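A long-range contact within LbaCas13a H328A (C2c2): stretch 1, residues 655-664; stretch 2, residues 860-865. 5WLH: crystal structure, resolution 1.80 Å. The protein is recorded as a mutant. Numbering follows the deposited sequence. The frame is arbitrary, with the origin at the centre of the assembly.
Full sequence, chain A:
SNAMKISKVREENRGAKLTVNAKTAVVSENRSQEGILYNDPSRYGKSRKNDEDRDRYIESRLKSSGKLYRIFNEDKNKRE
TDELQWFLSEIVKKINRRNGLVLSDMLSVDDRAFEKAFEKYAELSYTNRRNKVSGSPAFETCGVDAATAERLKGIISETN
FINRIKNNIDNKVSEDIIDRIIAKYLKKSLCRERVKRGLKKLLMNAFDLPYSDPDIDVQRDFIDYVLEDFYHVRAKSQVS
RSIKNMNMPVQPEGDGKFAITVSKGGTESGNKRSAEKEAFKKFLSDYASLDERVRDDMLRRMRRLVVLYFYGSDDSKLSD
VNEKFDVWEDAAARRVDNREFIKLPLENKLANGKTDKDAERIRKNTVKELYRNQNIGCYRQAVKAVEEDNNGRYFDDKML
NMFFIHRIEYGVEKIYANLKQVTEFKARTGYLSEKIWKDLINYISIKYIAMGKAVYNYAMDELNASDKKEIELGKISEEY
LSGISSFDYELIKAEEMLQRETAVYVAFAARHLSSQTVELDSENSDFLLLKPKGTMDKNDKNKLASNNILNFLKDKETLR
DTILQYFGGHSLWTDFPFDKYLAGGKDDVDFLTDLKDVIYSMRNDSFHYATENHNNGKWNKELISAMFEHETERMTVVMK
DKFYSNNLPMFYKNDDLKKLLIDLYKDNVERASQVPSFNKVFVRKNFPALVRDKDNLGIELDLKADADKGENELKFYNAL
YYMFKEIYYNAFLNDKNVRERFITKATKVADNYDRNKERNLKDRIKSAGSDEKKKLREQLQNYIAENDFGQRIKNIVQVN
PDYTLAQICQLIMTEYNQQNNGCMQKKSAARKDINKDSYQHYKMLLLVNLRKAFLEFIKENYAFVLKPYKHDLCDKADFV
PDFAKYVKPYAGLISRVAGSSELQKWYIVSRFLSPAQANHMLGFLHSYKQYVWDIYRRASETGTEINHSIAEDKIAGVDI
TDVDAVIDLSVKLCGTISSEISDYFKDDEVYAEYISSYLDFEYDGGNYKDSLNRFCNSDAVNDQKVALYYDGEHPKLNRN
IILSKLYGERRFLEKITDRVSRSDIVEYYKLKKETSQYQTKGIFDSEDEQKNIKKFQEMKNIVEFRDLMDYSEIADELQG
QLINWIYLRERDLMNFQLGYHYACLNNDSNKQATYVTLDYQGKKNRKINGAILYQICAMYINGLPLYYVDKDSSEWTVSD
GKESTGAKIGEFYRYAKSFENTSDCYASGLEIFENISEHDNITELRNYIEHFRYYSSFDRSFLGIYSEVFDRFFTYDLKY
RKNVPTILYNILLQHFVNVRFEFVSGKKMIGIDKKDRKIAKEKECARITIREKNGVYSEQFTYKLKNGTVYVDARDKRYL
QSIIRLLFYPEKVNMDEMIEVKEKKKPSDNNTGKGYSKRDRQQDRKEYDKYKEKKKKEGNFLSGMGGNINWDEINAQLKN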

# COMPACT_ATOMS: atom_id res chain seq x y z
N ASP A 655 40.47 -16.20 15.42
CA ASP A 655 40.24 -17.54 14.87
C ASP A 655 38.80 -17.99 15.06
O ASP A 655 38.22 -18.61 14.16
CB ASP A 655 41.20 -18.54 15.53
CG ASP A 655 42.57 -18.54 14.90
OD1 ASP A 655 42.71 -18.00 13.77
OD2 ASP A 655 43.50 -19.08 15.53
N ASP A 656 38.22 -17.71 16.23
CA ASP A 656 36.80 -17.99 16.45
C ASP A 656 35.93 -17.17 15.51
O ASP A 656 34.94 -17.68 14.97
CB ASP A 656 36.42 -17.69 17.90
CG ASP A 656 37.08 -18.63 18.90
OD1 ASP A 656 37.88 -19.50 18.47
OD2 ASP A 656 36.80 -18.50 20.11
N LEU A 657 36.28 -15.89 15.32
CA LEU A 657 35.54 -15.05 14.38
C LEU A 657 35.72 -15.53 12.94
O LEU A 657 34.80 -15.43 12.13
CB LEU A 657 35.96 -13.59 14.52
CG LEU A 657 35.62 -12.99 15.88
CD1 LEU A 657 36.19 -11.58 16.04
CD2 LEU A 657 34.11 -13.00 16.11
N LYS A 658 36.91 -16.04 12.61
CA LYS A 658 37.11 -16.58 11.27
C LYS A 658 36.19 -17.75 11.01
O LYS A 658 35.60 -17.86 9.93
CB LYS A 658 38.57 -17.01 11.08
CG LYS A 658 38.78 -17.80 9.78
CD LYS A 658 39.97 -18.74 9.86
CE LYS A 658 41.25 -17.97 9.65
NZ LYS A 658 41.20 -17.25 8.35
N LYS A 659 36.07 -18.66 11.99
CA LYS A 659 35.15 -19.78 11.84
C LYS A 659 33.74 -19.28 11.57
O LYS A 659 33.06 -19.76 10.65
CB LYS A 659 35.18 -20.66 13.08
CG LYS A 659 34.19 -21.81 13.03
CD LYS A 659 32.97 -21.52 13.87
CE LYS A 659 32.22 -22.78 14.26
NZ LYS A 659 31.60 -23.46 13.08
N LEU A 660 33.29 -18.31 12.36
CA LEU A 660 31.96 -17.72 12.16
C LEU A 660 31.85 -17.07 10.78
O LEU A 660 30.87 -17.30 10.06
CB LEU A 660 31.67 -16.70 13.27
CG LEU A 660 30.31 -15.98 13.22
CD1 LEU A 660 29.18 -16.99 13.19
CD2 LEU A 660 30.15 -15.08 14.42
N LEU A 661 32.85 -16.26 10.41
CA LEU A 661 32.83 -15.58 9.12
C LEU A 661 32.64 -16.56 7.98
O LEU A 661 31.83 -16.33 7.07
CB LEU A 661 34.13 -14.80 8.92
CG LEU A 661 34.28 -13.46 9.63
CD1 LEU A 661 35.74 -13.05 9.62
CD2 LEU A 661 33.39 -12.39 8.98
N ILE A 662 33.39 -17.67 8.00
CA ILE A 662 33.26 -18.66 6.95
C ILE A 662 31.87 -19.28 6.98
O ILE A 662 31.24 -19.46 5.93
CB ILE A 662 34.37 -19.73 7.08
CG1 ILE A 662 35.74 -19.08 6.83
CG2 ILE A 662 34.13 -20.86 6.09
CD1 ILE A 662 36.90 -19.99 7.19
N ASP A 663 31.36 -19.59 8.17
CA ASP A 663 30.01 -20.15 8.28
C ASP A 663 28.97 -19.21 7.69
O ASP A 663 28.07 -19.65 6.97
CB ASP A 663 29.66 -20.41 9.74
CG ASP A 663 30.40 -21.59 10.33
OD1 ASP A 663 31.08 -22.34 9.58
OD2 ASP A 663 30.28 -21.76 11.56
N LEU A 664 29.07 -17.91 7.98
CA LEU A 664 28.02 -16.98 7.59
C LEU A 664 28.07 -16.64 6.10
O LEU A 664 27.01 -16.45 5.49
CB LEU A 664 28.11 -15.70 8.41
CG LEU A 664 27.86 -15.85 9.92
CD1 LEU A 664 27.70 -14.50 10.58
CD2 LEU A 664 26.65 -16.75 10.22
N GLU A 860 24.70 -23.96 21.46
CA GLU A 860 25.10 -25.23 20.86
C GLU A 860 26.23 -25.05 19.86
O GLU A 860 27.12 -25.90 19.78
CB GLU A 860 23.89 -25.88 20.18
CG GLU A 860 22.94 -26.57 21.15
CD GLU A 860 23.55 -27.80 21.79
OE1 GLU A 860 24.40 -28.45 21.13
OE2 GLU A 860 23.19 -28.11 22.94
N ASN A 861 26.21 -23.97 19.08
CA ASN A 861 27.07 -23.87 17.91
C ASN A 861 28.15 -22.80 18.00
O ASN A 861 29.16 -22.91 17.30
CB ASN A 861 26.23 -23.60 16.65
CG ASN A 861 25.28 -24.73 16.35
OD1 ASN A 861 25.62 -25.65 15.62
ND2 ASN A 861 24.08 -24.66 16.91
N TYR A 862 27.94 -21.78 18.82
CA TYR A 862 28.85 -20.64 18.89
C TYR A 862 29.16 -20.33 20.34
O TYR A 862 29.11 -19.19 20.80
CB TYR A 862 28.26 -19.45 18.16
CG TYR A 862 28.17 -19.74 16.67
CD1 TYR A 862 29.32 -19.93 15.93
CD2 TYR A 862 26.94 -19.88 16.04
CE1 TYR A 862 29.26 -20.24 14.57
CE2 TYR A 862 26.86 -20.18 14.68
CZ TYR A 862 28.03 -20.35 13.96
OH TYR A 862 27.97 -20.65 12.62
N ALA A 863 29.52 -21.39 21.08
CA ALA A 863 29.73 -21.28 22.52
C ALA A 863 30.80 -20.26 22.86
O ALA A 863 30.77 -19.68 23.95
CB ALA A 863 30.09 -22.66 23.09
N PHE A 864 31.76 -20.02 21.95
CA PHE A 864 32.79 -19.03 22.25
C PHE A 864 32.19 -17.66 22.52
O PHE A 864 32.80 -16.85 23.21
CB PHE A 864 33.83 -18.97 21.13
CG PHE A 864 33.37 -18.28 19.87
CD1 PHE A 864 33.41 -16.89 19.77
CD2 PHE A 864 32.96 -19.02 18.77
CE1 PHE A 864 33.00 -16.25 18.59
CE2 PHE A 864 32.56 -18.39 17.60
CZ PHE A 864 32.58 -17.00 17.52
N VAL A 865 30.98 -17.41 22.00
CA VAL A 865 30.29 -16.15 22.24
C VAL A 865 30.08 -15.92 23.73
O VAL A 865 30.14 -14.77 24.19
CB VAL A 865 28.95 -16.15 21.46
CG1 VAL A 865 28.05 -15.03 21.94
CG2 VAL A 865 29.21 -16.06 19.96
O HOH W 1 29.45 -24.40 14.51

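The most unusual feature of this contact is the CB methylene of an aspartate seated over the face of an aromatic ring: Asp-656 CB sits 3.5 Å from the centroid of the Phe-864 ring, only 7° off the ring normal, in a CH-pi contact. The methylene serves as the apolar part of an otherwise charged residue, and the residue as a whole stays partly exposed, which spares its carboxylate full burial, although OD2 of Asp-656 lies 3.2 Å from Phe-864 CB. Phe-864 suits its place by offering a broad apolar ring, with Asp-656 CB over one face and Leu-660 CB at its edge.

One turn along the helix, Leu-660 reaches both aromatic residues. Its CD1 lies over a face of the Tyr-862 ring, 3.9 Å from the centroid, while its CB approaches the edge of the Phe-864 ring, 4.4 Å from CZ. A buried leucine suits this place because its branched, uncharged side chain packs against two rings without leaving a polar group unsatisfied.

Tyr-862, the first residue to leave helical phi/psi after its helix, is itself buried, so its hydroxyl needs a partner. Tyr-862 OH donates to Asp-663 OD2 at 2.8 Å. The same oxygen accepts from Lys-659 NZ at 2.6 Å, an i to i+4 salt bridge that offsets the carboxylate's charge. Lys-659 also reaches across through a water, which accepts from NZ (2.7 Å) and donates to Asn-861 O (3.2 Å). Altogether the stretches bury 343 Å², with Phe-864 and Tyr-862 the most covered residues.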